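Fluoroacetyl-CoA-specific thioesterase-like domain-containing protein (Thermanaerovibrio acidaminovorans, PDB 3QOO) is of uncertain function but adopts the hot-dog fold of fluoroacetyl-CoA-specific thioesterase relatives and probably acts on an acyl-CoA thioester. Local coordinates at the interface of chains A and B. Sequence-based numbering; all coordinates share one arbitrary frame. Chains: chain A/B, Uncharacterized protein.

The interface of chains A and B. Residues chain A 76-78, 111; chain B 130, 134.
With CG anti to the backbone N (chi1 -175°) and the chain extended through NE, B:Arg130 reaches from the C-terminal helix 124-134 of one hot-dog subunit to the A:Leu76–A:Pro78 loop that follows strand 64-75 of the other. B:Arg134, one helical turn further on, also has CG anti to N and an extended chain, but its last torsion, 83°, swings the guanidinium out of line with the extended chain, whereas that of B:Arg130 continues nearly straight. The two arginines thus run alongside each other and meet the same loop on different groups.

The tip of B:Arg130 makes the hydrogen bond: NH2 donates to the carbonyl O of A:Leu76 at 2.9 Å. The donor lies in the carbonyl plane, on a lone pair of the oxygen, while the oxygen itself is tilted 18° from the guanidinium plane. The bond is moderately bent. CD, at one corner of the A:Pro78 ring, sits over the centre of one face of this guanidinium, 3.7 Å from CZ. Together the bond and the CD contact should restrict rotation of the group.

The methyl group of A:Ala77 fits into the angle between the two arginine tips, touching both. Its CB is 3.5 Å from NH2 of B:Arg130 and 3.4 Å from NH1 of B:Arg134, which may help keep two presumably positive groups apart. Lower down the second chain, CD of B:Arg134 passes 3.3 Å from the carbonyl O of A:Pro78, a van der Waals approach. Its NH2 points towards strand 110-123, where the carbonyl O of A:Pro111 is 3.6 Å away, too long for a firm hydrogen bond; any attraction there would be mainly electrostatic. Two-fold symmetry repeats the contact with the chains exchanged in a dimer that may be the biological one.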
loop_
_atom_site.group_PDB
_atom_site.type_symbol
_atom_site.label_atom_id
_atom_site.label_comp_id
_atom_site.label_asym_id
_atom_site.label_seq_id
_atom_site.Cartn_x
_atom_site.Cartn_y
_atom_site.Cartn_z
ATOM N N LEU A 76 5.676 -8.132 8.933
ATOM C CA LEU A 76 6.245 -8.880 10.077
ATOM C C LEU A 76 6.945 -10.147 9.650
ATOM O O LEU A 76 8.031 -10.449 10.140
ATOM C CB LEU A 76 5.166 -9.211 11.092
ATOM C CG LEU A 76 4.386 -7.992 11.600
ATOM C CD1 LEU A 76 3.487 -8.512 12.706
ATOM C CD2 LEU A 76 5.107 -6.748 12.016
ATOM N N ALA A 77 6.393 -10.885 8.712
ATOM C CA ALA A 77 6.934 -12.165 8.349
ATOM C C ALA A 77 6.360 -12.567 6.987
ATOM O O ALA A 77 5.303 -12.095 6.581
ATOM C CB ALA A 77 6.610 -13.218 9.446
ATOM N N PRO A 78 7.082 -13.446 6.259
ATOM C CA PRO A 78 6.666 -13.742 4.907
ATOM C C PRO A 78 5.420 -14.626 4.836
ATOM O O PRO A 78 5.354 -15.663 5.482
ATOM C CB PRO A 78 7.905 -14.423 4.308
ATOM C CG PRO A 78 8.582 -15.074 5.504
ATOM C CD PRO A 78 8.422 -14.022 6.576
ATOM N N PRO A 111 1.380 -14.058 13.005
ATOM C CA PRO A 111 1.164 -12.792 12.312
ATOM C C PRO A 111 2.147 -12.583 11.164
ATOM O O PRO A 111 3.337 -12.901 11.314
ATOM C CB PRO A 111 1.399 -11.747 13.407
ATOM C CG PRO A 111 1.409 -12.441 14.690
ATOM C CD PRO A 111 1.721 -13.876 14.436
ATOM N N ARG B 130 14.540 -18.431 5.744
ATOM C CA ARG B 130 13.482 -17.938 6.619
ATOM C C ARG B 130 12.135 -18.470 6.159
ATOM O O ARG B 130 11.350 -18.972 6.970
ATOM C CB ARG B 130 13.452 -16.400 6.657
ATOM C CG ARG B 130 12.431 -15.841 7.661
ATOM C CD ARG B 130 12.381 -14.337 7.787
ATOM N NE ARG B 130 11.395 -13.960 8.804
ATOM C CZ ARG B 130 10.905 -12.730 8.973
ATOM N NH1 ARG B 130 11.296 -11.709 8.212
ATOM N NH2 ARG B 130 10.010 -12.506 9.917
ATOM N N ARG B 134 9.744 -21.083 8.285
ATOM C CA ARG B 134 8.445 -20.633 8.751
ATOM C C ARG B 134 7.383 -21.670 8.425
ATOM O O ARG B 134 6.564 -22.036 9.285
ATOM C CB ARG B 134 8.066 -19.275 8.161
ATOM C CG ARG B 134 6.702 -18.818 8.600
ATOM C CD ARG B 134 6.365 -17.432 8.088
ATOM N NE ARG B 134 5.049 -17.087 8.620
ATOM C CZ ARG B 134 4.854 -16.587 9.829
ATOM N NH1 ARG B 134 5.871 -16.346 10.627
ATOM N NH2 ARG B 134 3.636 -16.385 10.272
#